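Local coordinates for genome polyprotein (Rhinovirus C, PDB 6KU8) that probably cleaves the viral polyprotein as a 3C cysteine protease, a chymotrypsin-like enzyme bound here to the inhibitor rupintrivir, at residues C63-T68 with T73-L78; I163-N168 with Y173-L178. All blocks are in the same frame, centred on the assembly; numbering follows the deposited sequence.

Contact 1 (C63-T68 with T73-L78); sequences CILTDT and TEITLL. With AG7 (4-{2-(4-fluoro-benzyl)-6-methyl-5-[(5-methyl-isoxazole-3-carbonyl)-amino]-4-oxo-heptanoylamino}-5-(2-oxo-pyrrolidin-3-yl)-pentanoic acid ethyl ester), chain B.
In the N-terminal β-barrel of this 3C protease, adjacent antiparallel strands join where Cys63 pairs with Leu77 and Leu65 meets Ile75 and Thr73. Cys63 and Leu77 form a hydrogen-bonded pair, with Cys63 N to Leu77 O at 2.9 Å and Leu77 N to Cys63 O at 2.8 Å. Ile64 and Thr76 follow as the non-hydrogen-bonded pair, their side chains lying alongside each other and pointing the same way; Ile64 CG1 rests 3.6 Å from Thr76 OG1, a hydroxyl that is hydrogen-bonded to Thr42 OG1. Leu65 turns toward the other strand. Its CD1 branch does the touching, 3.6 Å from Ile75 CG2 and 3.8 Å from Leu77 CD2, so one methyl spans two residues of strand 75-78.

Near the corner of the chain at Glu74, Leu65 O takes several donors. Thr73 N reaches it at 3.0 Å in a nearly straight bond (171°), while Thr73 OG1 donates from above the carbonyl plane, on the same face. With chi1 at 67°, that hydroxyl sits between its own N and carbonyl carbon, where it also accepts from Ile75 N at 3.1 Å, an ST turn that spans the corner. A water donates to Leu65 O and accepts from Glu74 N, linking the two segments. Glu74 itself points away from segment 63-68: OE2 is hydrogen-bonded to His43 ND1, consistent with the acid of a Cys-His-Glu triad with Cys150, and CD lies 3.5 Å from C08 of the inhibitor's fluorophenyl ring.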
ATOM      1  N   CYS A  63      -8.794   6.242   8.870  1.00 25.49           N
ATOM      2  CA  CYS A  63      -9.878   5.302   8.569  1.00 25.84           C
ATOM      3  C   CYS A  63      -9.289   3.918   8.331  1.00 28.30           C
ATOM      4  O   CYS A  63      -8.596   3.696   7.333  1.00 22.09           O
ATOM      5  CB  CYS A  63     -10.697   5.734   7.352  1.00 27.24           C
ATOM      6  SG  CYS A  63     -11.260   7.438   7.383  1.00 41.09           S
ATOM      7  N   ILE A  64      -9.584   2.984   9.226  1.00 27.82           N
ATOM      8  CA  ILE A  64      -9.122   1.609   9.088  1.00 25.94           C
ATOM      9  C   ILE A  64     -10.179   0.876   8.269  1.00 29.26           C
ATOM     10  O   ILE A  64     -11.304   0.681   8.726  1.00 26.28           O
ATOM     11  CB  ILE A  64      -8.897   0.961  10.459  1.00 26.97           C
ATOM     12  CG1 ILE A  64      -7.825   1.741  11.225  1.00 29.68           C
ATOM     13  CG2 ILE A  64      -8.515  -0.503  10.328  1.00 25.44           C
ATOM     14  CD1 ILE A  64      -7.689   1.372  12.694  1.00 31.78           C
ATOM     15  N   LEU A  65      -9.832   0.506   7.040  1.00 23.69           N
ATOM     16  CA  LEU A  65     -10.819  -0.018   6.113  1.00 23.16           C
ATOM     17  C   LEU A  65     -11.113  -1.486   6.375  1.00 26.99           C
ATOM     18  O   LEU A  65     -10.211  -2.300   6.611  1.00 24.20           O
ATOM     19  CB  LEU A  65     -10.352   0.159   4.669  1.00 24.38           C
ATOM     20  CG  LEU A  65     -10.238   1.616   4.212  1.00 29.56           C
ATOM     21  CD1 LEU A  65      -9.749   1.699   2.761  1.00 27.75           C
ATOM     22  CD2 LEU A  65     -11.573   2.351   4.399  1.00 32.65           C
ATOM     23  N   THR A  66     -12.389  -1.820   6.254  1.00 24.55           N
ATOM     24  CA  THR A  66     -12.928  -3.120   6.589  1.00 32.31           C
ATOM     25  C   THR A  66     -13.880  -3.513   5.465  1.00 28.24           C
ATOM     26  O   THR A  66     -14.356  -2.654   4.721  1.00 33.21           O
ATOM     27  CB  THR A  66     -13.615  -3.022   7.965  1.00 32.94           C
ATOM     28  OG1 THR A  66     -13.051  -3.977   8.863  1.00 39.79           O
ATOM     29  CG2 THR A  66     -15.115  -3.184   7.862  1.00 34.13           C
ATOM     30  N   ASP A  67     -14.140  -4.811   5.312  1.00 31.80           N
ATOM     31  CA  ASP A  67     -15.202  -5.218   4.398  1.00 31.86           C
ATOM     32  C   ASP A  67     -16.546  -5.142   5.137  1.00 35.99           C
ATOM     33  O   ASP A  67     -16.605  -4.752   6.304  1.00 32.22           O
ATOM     34  CB  ASP A  67     -14.907  -6.600   3.805  1.00 31.15           C
ATOM     35  CG  ASP A  67     -15.076  -7.744   4.803  1.00 34.66           C
ATOM     36  OD1 ASP A  67     -15.320  -7.510   6.000  1.00 37.85           O
ATOM     37  OD2 ASP A  67     -14.950  -8.908   4.374  1.00 37.04           O
ATOM     38  N   THR A  68     -17.645  -5.508   4.463  1.00 39.78           N
ATOM     39  CA  THR A  68     -18.957  -5.384   5.106  1.00 46.89           C
ATOM     40  C   THR A  68     -19.157  -6.369   6.249  1.00 45.84           C
ATOM     41  O   THR A  68     -20.215  -6.344   6.885  1.00 48.95           O
ATOM     42  CB  THR A  68     -20.102  -5.554   4.093  1.00 44.09           C
ATOM     43  OG1 THR A  68     -20.154  -6.908   3.634  1.00 45.83           O
ATOM     44  CG2 THR A  68     -19.929  -4.617   2.900  1.00 44.64           C
ATOM     45  N   THR A  73      -9.078  -5.023   5.876  1.00 25.01           N
ATOM     46  CA  THR A  73      -8.436  -5.077   4.570  1.00 21.67           C
ATOM     47  C   THR A  73      -6.920  -4.926   4.663  1.00 22.20           C
ATOM     48  O   THR A  73      -6.230  -5.149   3.662  1.00 20.43           O
ATOM     49  CB  THR A  73      -8.972  -3.977   3.644  1.00 22.85           C
ATOM     50  OG1 THR A  73      -8.559  -2.696   4.149  1.00 21.83           O
ATOM     51  CG2 THR A  73     -10.485  -4.031   3.541  1.00 23.72           C
ATOM     52  N   GLU A  74      -6.390  -4.531   5.820  1.00 21.18           N
ATOM     53  CA  GLU A  74      -4.989  -4.175   6.052  1.00 22.92           C
ATOM     54  C   GLU A  74      -4.671  -2.801   5.465  1.00 21.16           C
ATOM     55  O   GLU A  74      -3.501  -2.372   5.503  1.00 21.20           O
ATOM     56  CB  GLU A  74      -4.004  -5.203   5.464  1.00 22.54           C
ATOM     57  CG  GLU A  74      -3.095  -5.916   6.450  1.00 28.75           C
ATOM     58  CD  GLU A  74      -2.747  -5.109   7.702  1.00 29.94           C
ATOM     59  OE1 GLU A  74      -3.523  -5.156   8.667  1.00 27.29           O
ATOM     60  OE2 GLU A  74      -1.678  -4.473   7.745  1.00 30.40           O
ATOM     61  N   ILE A  75      -5.657  -2.100   4.915  1.00 23.87           N
ATOM     62  CA  ILE A  75      -5.481  -0.747   4.411  1.00 21.63           C
ATOM     63  C   ILE A  75      -6.046   0.251   5.411  1.00 23.05           C
ATOM     64  O   ILE A  75      -7.211   0.155   5.820  1.00 22.52           O
ATOM     65  CB  ILE A  75      -6.147  -0.566   3.040  1.00 22.16           C
ATOM     66  CG1 ILE A  75      -5.376  -1.343   1.977  1.00 24.73           C
ATOM     67  CG2 ILE A  75      -6.221   0.913   2.697  1.00 21.15           C
ATOM     68  CD1 ILE A  75      -6.146  -1.535   0.735  1.00 22.38           C
ATOM     69  N   THR A  76      -5.225   1.230   5.774  1.00 23.52           N
ATOM     70  CA  THR A  76      -5.648   2.376   6.558  1.00 23.40           C
ATOM     71  C   THR A  76      -5.448   3.634   5.727  1.00 24.49           C
ATOM     72  O   THR A  76      -4.399   3.798   5.095  1.00 21.42           O
ATOM     73  CB  THR A  76      -4.853   2.452   7.861  1.00 24.72           C
ATOM     74  OG1 THR A  76      -5.257   1.374   8.713  1.00 23.18           O
ATOM     75  CG2 THR A  76      -5.084   3.775   8.554  1.00 24.76           C
ATOM     76  N   LEU A  77      -6.473   4.497   5.696  1.00 22.86           N
ATOM     77  CA  LEU A  77      -6.380   5.807   5.064  1.00 20.73           C
ATOM     78  C   LEU A  77      -5.950   6.828   6.103  1.00 22.29           C
ATOM     79  O   LEU A  77      -6.503   6.860   7.209  1.00 20.74           O
ATOM     80  CB  LEU A  77      -7.725   6.241   4.460  1.00 26.91           C
ATOM     81  CG  LEU A  77      -8.495   5.358   3.472  1.00 27.55           C
ATOM     82  CD1 LEU A  77      -9.625   6.140   2.825  1.00 27.70           C
ATOM     83  CD2 LEU A  77      -7.574   4.787   2.409  1.00 29.90           C
ATOM     84  N   LEU A  78      -4.964   7.653   5.765  1.00 21.69           N
ATOM     85  CA  LEU A  78      -4.582   8.786   6.599  1.00 21.91           C
ATOM     86  C   LEU A  78      -4.947  10.069   5.872  1.00 23.15           C
ATOM     87  O   LEU A  78      -4.601  10.240   4.698  1.00 23.16           O
ATOM     88  CB  LEU A  78      -3.090   8.793   6.920  1.00 18.82           C
ATOM     89  CG  LEU A  78      -2.463   7.532   7.504  1.00 24.33           C
ATOM     90  CD1 LEU A  78      -0.965   7.760   7.664  1.00 26.40           C
ATOM     91  CD2 LEU A  78      -3.135   7.164   8.822  1.00 26.13           C
TER
HETATM   92  C01 AG7 B 501       3.341 -11.242   8.060  1.00 56.87           C
HETATM   93  C02 AG7 B 501       3.179 -10.070   9.012  1.00 55.13           C
HETATM   94  O03 AG7 B 501       3.683 -11.170   6.915  1.00 39.03           O
HETATM   95  C04 AG7 B 501       3.052  -8.709   8.339  1.00 48.62           C
HETATM   96  C05 AG7 B 501       2.491  -7.826   9.440  1.00 52.58           C
HETATM   97  C06 AG7 B 501       0.975  -8.028   9.583  1.00 47.89           C
HETATM   98  C07 AG7 B 501       0.157  -7.952   8.466  1.00 46.71           C
HETATM   99  C08 AG7 B 501      -1.210  -8.136   8.589  1.00 48.30           C
HETATM  100  C09 AG7 B 501      -1.774  -8.403   9.832  1.00 47.91           C
HETATM  101  C10 AG7 B 501      -0.960  -8.483  10.953  1.00 49.60           C
HETATM  102  C11 AG7 B 501       0.412  -8.297  10.831  1.00 49.69           C
HETATM  103  N12 AG7 B 501       4.750  -7.712   6.608  1.00 42.73           N
HETATM  104  C13 AG7 B 501       6.168  -7.484   6.281  1.00 41.63           C
HETATM  105  C14 AG7 B 501       6.344  -8.144   4.923  1.00 39.08           C
HETATM  106  C15 AG7 B 501       6.351  -9.712   5.082  1.00 34.68           C
HETATM  107  C16 AG7 B 501       6.910 -10.357   3.712  1.00 26.06           C
HETATM  108  N17 AG7 B 501       7.689 -11.381   4.021  1.00 30.82           N
HETATM  109  O18 AG7 B 501       6.650  -9.972   2.622  1.00 26.95           O
HETATM  110  C19 AG7 B 501       6.736  -6.059   6.289  1.00 46.90           C
HETATM  111  C20 AG7 B 501       6.023  -5.190   7.337  1.00 46.82           C
HETATM  112  C21 AG7 B 501       7.033  -5.283   8.458  1.00 50.79           C
HETATM  113  O22 AG7 B 501       6.629  -5.371   9.787  1.00 56.24           O
HETATM  114  O23 AG7 B 501       8.176  -5.321   8.157  1.00 49.99           O
HETATM  115  C47 AG7 B 501       4.464  -8.347   7.883  1.00 47.58           C
HETATM  116  O48 AG7 B 501       5.378  -8.614   8.587  1.00 46.28           O
HETATM  117  C50 AG7 B 501       7.721  -5.504  10.646  1.00 59.41           C
HETATM  118  C53 AG7 B 501       7.245  -5.229  12.071  1.00 58.23           C
HETATM  119  C57 AG7 B 501       3.011 -12.541   8.772  1.00 62.42           C
HETATM  120  N58 AG7 B 501       2.960 -13.594   7.833  1.00 63.63           N
HETATM  121  C59 AG7 B 501       2.018 -14.636   8.052  1.00 73.33           C
HETATM  122  O60 AG7 B 501       1.239 -14.718   8.949  1.00 77.20           O
HETATM  123  C78 AG7 B 501       4.105 -12.902   9.778  1.00 64.57           C
HETATM  124  C81 AG7 B 501       3.731 -14.090  10.675  1.00 66.68           C
HETATM  125  F1  AG7 B 501      -3.126  -8.589   9.942  1.00 48.64           F
HETATM  126  C82 AG7 B 501       5.406 -13.195   9.023  1.00 74.14           C
HETATM  127  C83 AG7 B 501       7.758 -11.528   5.532  1.00 34.72           C
HETATM  128  C84 AG7 B 501       7.177 -10.133   6.055  1.00 36.83           C
HETATM  129  C1  AG7 B 501       2.178 -15.644   6.979  1.00 76.17           C
HETATM  130  O   HOH W   1      -7.579  -2.861   7.898  1.00 24.04           O

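Contact 2 (I163-N168 with Y173-L178); sequences IHVGGN and YGAALL. With AG7 (4-{2-(4-fluoro-benzyl)-6-methyl-5-[(5-methyl-isoxazole-3-carbonyl)-amino]-4-oxo-heptanoylamino}-5-(2-oxo-pyrrolidin-3-yl)-pentanoic acid ethyl ester), chain B.
Tyr173 packs alongside the backbone of Gly166 and Gly167, and its side chain can be followed outward. CB lies 4.0 Å from Gly166 O; with chi1 at -49°, CG stands anti to the carbonyl carbon, which swings the ring along the partner strand. CD2 comes within 3.6 Å of Gly166 C, CE2 lies 3.8 Å from Gly167 CA, and the peptide joining the two glycines meets the ring at its edge. Beyond the glycines, Asn168 OD1 accepts from Arg170 N and Val171 N in the hairpin loop.

The backbone of Tyr173 marks a classic β-bulge in this hairpin of the C-terminal β-domain: Tyr173 O accepts from Val165 N at 2.9 Å and from Gly166 N at 3.2 Å, and Tyr173 N returns a nearly straight bond (172°) to Gly166 O. Before the bulge the register is regular, with Ile163 and Ala175 as a hydrogen-bonded pair and His164 opposite Gly174. Val165 leans on the partner strand with both branches, CG2 3.4 Å from Tyr173 O and CG1 against Ala175 CB.

At and beyond the bulge the strand holds the inhibitor in an extended, β-like manner, Gly167 N donating to its O03 and Gly167 O accepting from N58, while N12 makes a weak bond to Val165 O. His164 serves the lactam: NE2 donates to O18 at 2.9 Å, in near-straight geometry (165°), and ND1 is hydrogen-bonded to Tyr141 OH, a second-shell contact that probably helps hold the ring's rotation.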
ATOM      1  N   ILE A 163      -1.269  -2.470  -2.210  1.00 17.21           N
ATOM      2  CA  ILE A 163      -0.080  -2.222  -1.406  1.00 16.62           C
ATOM      3  C   ILE A 163       0.318  -3.533  -0.737  1.00 17.72           C
ATOM      4  O   ILE A 163      -0.539  -4.324  -0.318  1.00 19.16           O
ATOM      5  CB  ILE A 163      -0.285  -1.095  -0.370  1.00 17.70           C
ATOM      6  CG1 ILE A 163      -1.358  -1.501   0.655  1.00 21.16           C
ATOM      7  CG2 ILE A 163      -0.575   0.243  -1.107  1.00 17.64           C
ATOM      8  CD1 ILE A 163      -1.459  -0.557   1.858  1.00 22.55           C
ATOM      9  N   HIS A 164       1.619  -3.768  -0.664  1.00 18.23           N
ATOM     10  CA  HIS A 164       2.129  -5.011  -0.114  1.00 16.89           C
ATOM     11  C   HIS A 164       1.909  -5.052   1.392  1.00 19.91           C
ATOM     12  O   HIS A 164       2.241  -4.090   2.093  1.00 17.64           O
ATOM     13  CB  HIS A 164       3.618  -5.154  -0.415  1.00 17.85           C
ATOM     14  CG  HIS A 164       4.163  -6.459   0.041  1.00 17.60           C
ATOM     15  ND1 HIS A 164       3.836  -7.644  -0.578  1.00 18.99           N
ATOM     16  CD2 HIS A 164       4.926  -6.786   1.110  1.00 19.72           C
ATOM     17  CE1 HIS A 164       4.417  -8.644   0.059  1.00 17.61           C
ATOM     18  NE2 HIS A 164       5.074  -8.151   1.094  1.00 19.71           N
ATOM     19  N   VAL A 165       1.375  -6.171   1.907  1.00 19.47           N
ATOM     20  CA  VAL A 165       1.069  -6.193   3.341  1.00 19.18           C
ATOM     21  C   VAL A 165       1.549  -7.458   4.059  1.00 20.79           C
ATOM     22  O   VAL A 165       1.579  -7.488   5.291  1.00 24.52           O
ATOM     23  CB  VAL A 165      -0.438  -5.982   3.598  1.00 17.25           C
ATOM     24  CG1 VAL A 165      -0.876  -4.581   3.175  1.00 19.66           C
ATOM     25  CG2 VAL A 165      -1.273  -7.077   2.906  1.00 20.79           C
ATOM     26  N   GLY A 166       1.942  -8.498   3.330  1.00 20.39           N
ATOM     27  CA  GLY A 166       2.465  -9.669   4.018  1.00 22.09           C
ATOM     28  C   GLY A 166       3.090 -10.684   3.086  1.00 20.25           C
ATOM     29  O   GLY A 166       3.100 -10.521   1.862  1.00 16.77           O
ATOM     30  N   GLY A 167       3.637 -11.733   3.690  1.00 19.33           N
ATOM     31  CA  GLY A 167       4.230 -12.822   2.927  1.00 21.01           C
ATOM     32  C   GLY A 167       4.700 -13.918   3.862  1.00 21.38           C
ATOM     33  O   GLY A 167       4.695 -13.766   5.084  1.00 25.09           O
ATOM     34  N   ASN A 168       5.117 -15.037   3.260  1.00 20.81           N
ATOM     35  CA  ASN A 168       5.506 -16.217   4.027  1.00 23.26           C
ATOM     36  C   ASN A 168       6.864 -16.758   3.590  1.00 24.32           C
ATOM     37  O   ASN A 168       7.165 -17.938   3.823  1.00 23.73           O
ATOM     38  CB  ASN A 168       4.435 -17.314   3.928  1.00 21.58           C
ATOM     39  CG  ASN A 168       4.428 -18.015   2.574  1.00 20.49           C
ATOM     40  OD1 ASN A 168       4.964 -17.501   1.591  1.00 18.26           O
ATOM     41  ND2 ASN A 168       3.828 -19.209   2.524  1.00 18.90           N
ATOM     42  N   TYR A 173       1.366 -11.148  -0.293  1.00 17.07           N
ATOM     43  CA  TYR A 173      -0.043 -10.786  -0.249  1.00 17.04           C
ATOM     44  C   TYR A 173      -0.134  -9.268  -0.312  1.00 16.97           C
ATOM     45  O   TYR A 173       0.559  -8.571   0.435  1.00 17.91           O
ATOM     46  CB  TYR A 173      -0.738 -11.293   1.030  1.00 17.21           C
ATOM     47  CG  TYR A 173      -0.482 -12.754   1.332  1.00 17.25           C
ATOM     48  CD1 TYR A 173      -1.256 -13.746   0.764  1.00 20.56           C
ATOM     49  CD2 TYR A 173       0.539 -13.131   2.189  1.00 19.94           C
ATOM     50  CE1 TYR A 173      -1.025 -15.094   1.042  1.00 22.94           C
ATOM     51  CE2 TYR A 173       0.800 -14.471   2.463  1.00 20.31           C
ATOM     52  CZ  TYR A 173       0.013 -15.444   1.890  1.00 24.26           C
ATOM     53  OH  TYR A 173       0.257 -16.763   2.177  1.00 24.10           O
ATOM     54  N   GLY A 174      -0.963  -8.771  -1.212  1.00 16.51           N
ATOM     55  CA  GLY A 174      -1.227  -7.344  -1.322  1.00 20.40           C
ATOM     56  C   GLY A 174      -2.687  -7.060  -0.991  1.00 18.29           C
ATOM     57  O   GLY A 174      -3.570  -7.831  -1.365  1.00 21.83           O
ATOM     58  N   ALA A 175      -2.920  -5.958  -0.287  1.00 15.55           N
ATOM     59  CA  ALA A 175      -4.285  -5.504  -0.042  1.00 19.48           C
ATOM     60  C   ALA A 175      -4.807  -4.821  -1.304  1.00 18.97           C
ATOM     61  O   ALA A 175      -4.212  -3.848  -1.775  1.00 19.55           O
ATOM     62  CB  ALA A 175      -4.327  -4.545   1.152  1.00 17.46           C
ATOM     63  N   ALA A 176      -5.908  -5.323  -1.854  1.00 16.53           N
ATOM     64  CA  ALA A 176      -6.433  -4.748  -3.086  1.00 20.28           C
ATOM     65  C   ALA A 176      -6.776  -3.276  -2.886  1.00 18.89           C
ATOM     66  O   ALA A 176      -7.413  -2.897  -1.895  1.00 20.26           O
ATOM     67  CB  ALA A 176      -7.661  -5.518  -3.571  1.00 17.07           C
ATOM     68  N   LEU A 177      -6.311  -2.438  -3.807  1.00 17.82           N
ATOM     69  CA  LEU A 177      -6.752  -1.047  -3.876  1.00 17.90           C
ATOM     70  C   LEU A 177      -7.981  -0.997  -4.781  1.00 19.52           C
ATOM     71  O   LEU A 177      -7.919  -1.432  -5.935  1.00 17.79           O
ATOM     72  CB  LEU A 177      -5.642  -0.140  -4.409  1.00 16.71           C
ATOM     73  CG  LEU A 177      -4.425   0.047  -3.501  1.00 20.78           C
ATOM     74  CD1 LEU A 177      -3.287   0.670  -4.295  1.00 15.94           C
ATOM     75  CD2 LEU A 177      -4.781   0.910  -2.288  1.00 19.67           C
ATOM     76  N   LEU A 178      -9.109  -0.523  -4.248  1.00 18.07           N
ATOM     77  CA  LEU A 178     -10.344  -0.430  -5.016  1.00 21.89           C
ATOM     78  C   LEU A 178     -10.820   1.018  -5.033  1.00 21.83           C
ATOM     79  O   LEU A 178     -10.786   1.710  -4.010  1.00 21.52           O
ATOM     80  CB  LEU A 178     -11.421  -1.361  -4.447  1.00 20.45           C
ATOM     81  CG  LEU A 178     -10.998  -2.828  -4.347  1.00 23.37           C
ATOM     82  CD1 LEU A 178     -11.983  -3.619  -3.481  1.00 26.32           C
ATOM     83  CD2 LEU A 178     -10.859  -3.451  -5.738  1.00 21.04           C
TER
HETATM   84  C01 AG7 B 501       3.341 -11.242   8.060  1.00 56.87           C
HETATM   85  C02 AG7 B 501       3.179 -10.070   9.012  1.00 55.13           C
HETATM   86  O03 AG7 B 501       3.683 -11.170   6.915  1.00 39.03           O
HETATM   87  C04 AG7 B 501       3.052  -8.709   8.339  1.00 48.62           C
HETATM   88  C05 AG7 B 501       2.491  -7.826   9.440  1.00 52.58           C
HETATM   89  C06 AG7 B 501       0.975  -8.028   9.583  1.00 47.89           C
HETATM   90  C07 AG7 B 501       0.157  -7.952   8.466  1.00 46.71           C
HETATM   91  C08 AG7 B 501      -1.210  -8.136   8.589  1.00 48.30           C
HETATM   92  C09 AG7 B 501      -1.774  -8.403   9.832  1.00 47.91           C
HETATM   93  C10 AG7 B 501      -0.960  -8.483  10.953  1.00 49.60           C
HETATM   94  C11 AG7 B 501       0.412  -8.297  10.831  1.00 49.69           C
HETATM   95  N12 AG7 B 501       4.750  -7.712   6.608  1.00 42.73           N
HETATM   96  C13 AG7 B 501       6.168  -7.484   6.281  1.00 41.63           C
HETATM   97  C14 AG7 B 501       6.344  -8.144   4.923  1.00 39.08           C
HETATM   98  C15 AG7 B 501       6.351  -9.712   5.082  1.00 34.68           C
HETATM   99  C16 AG7 B 501       6.910 -10.357   3.712  1.00 26.06           C
HETATM  100  N17 AG7 B 501       7.689 -11.381   4.021  1.00 30.82           N
HETATM  101  O18 AG7 B 501       6.650  -9.972   2.622  1.00 26.95           O
HETATM  102  C19 AG7 B 501       6.736  -6.059   6.289  1.00 46.90           C
HETATM  103  C20 AG7 B 501       6.023  -5.190   7.337  1.00 46.82           C
HETATM  104  C21 AG7 B 501       7.033  -5.283   8.458  1.00 50.79           C
HETATM  105  O22 AG7 B 501       6.629  -5.371   9.787  1.00 56.24           O
HETATM  106  O23 AG7 B 501       8.176  -5.321   8.157  1.00 49.99           O
HETATM  107  C47 AG7 B 501       4.464  -8.347   7.883  1.00 47.58           C
HETATM  108  O48 AG7 B 501       5.378  -8.614   8.587  1.00 46.28           O
HETATM  109  C50 AG7 B 501       7.721  -5.504  10.646  1.00 59.41           C
HETATM  110  C53 AG7 B 501       7.245  -5.229  12.071  1.00 58.23           C
HETATM  111  C57 AG7 B 501       3.011 -12.541   8.772  1.00 62.42           C
HETATM  112  N58 AG7 B 501       2.960 -13.594   7.833  1.00 63.63           N
HETATM  113  C59 AG7 B 501       2.018 -14.636   8.052  1.00 73.33           C
HETATM  114  O60 AG7 B 501       1.239 -14.718   8.949  1.00 77.20           O
HETATM  115  C78 AG7 B 501       4.105 -12.902   9.778  1.00 64.57           C
HETATM  116  C81 AG7 B 501       3.731 -14.090  10.675  1.00 66.68           C
HETATM  117  F1  AG7 B 501      -3.126  -8.589   9.942  1.00 48.64           F
HETATM  118  C82 AG7 B 501       5.406 -13.195   9.023  1.00 74.14           C
HETATM  119  C83 AG7 B 501       7.758 -11.528   5.532  1.00 34.72           C
HETATM  120  C84 AG7 B 501       7.177 -10.133   6.055  1.00 36.83           C
HETATM  121  C1  AG7 B 501       2.178 -15.644   6.979  1.00 76.17           C

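Two antiparallel strand pairs serve different places in one chymotrypsin-like fold. Contact 1 belongs to the N-terminal barrel and is only partly buried, with Ile64 exposed; contact 2 belongs to the second β-domain and is buried almost throughout. Both are knit by backbone bonds; the first adds leucine and isoleucine packing, a threonine hydroxyl and a water, the second a bulge, glycines, apolar side chains and a tyrosine ring. They meet at the domain interface, where Ile75 and Glu74 press on Ala175 and Val165, with Ile75 CG1 3.5 Å from Ala175 CB. Both reach the inhibitor: contact 1 through Glu74 beside the fluorophenyl ring, contact 2 through hydrogen bonds.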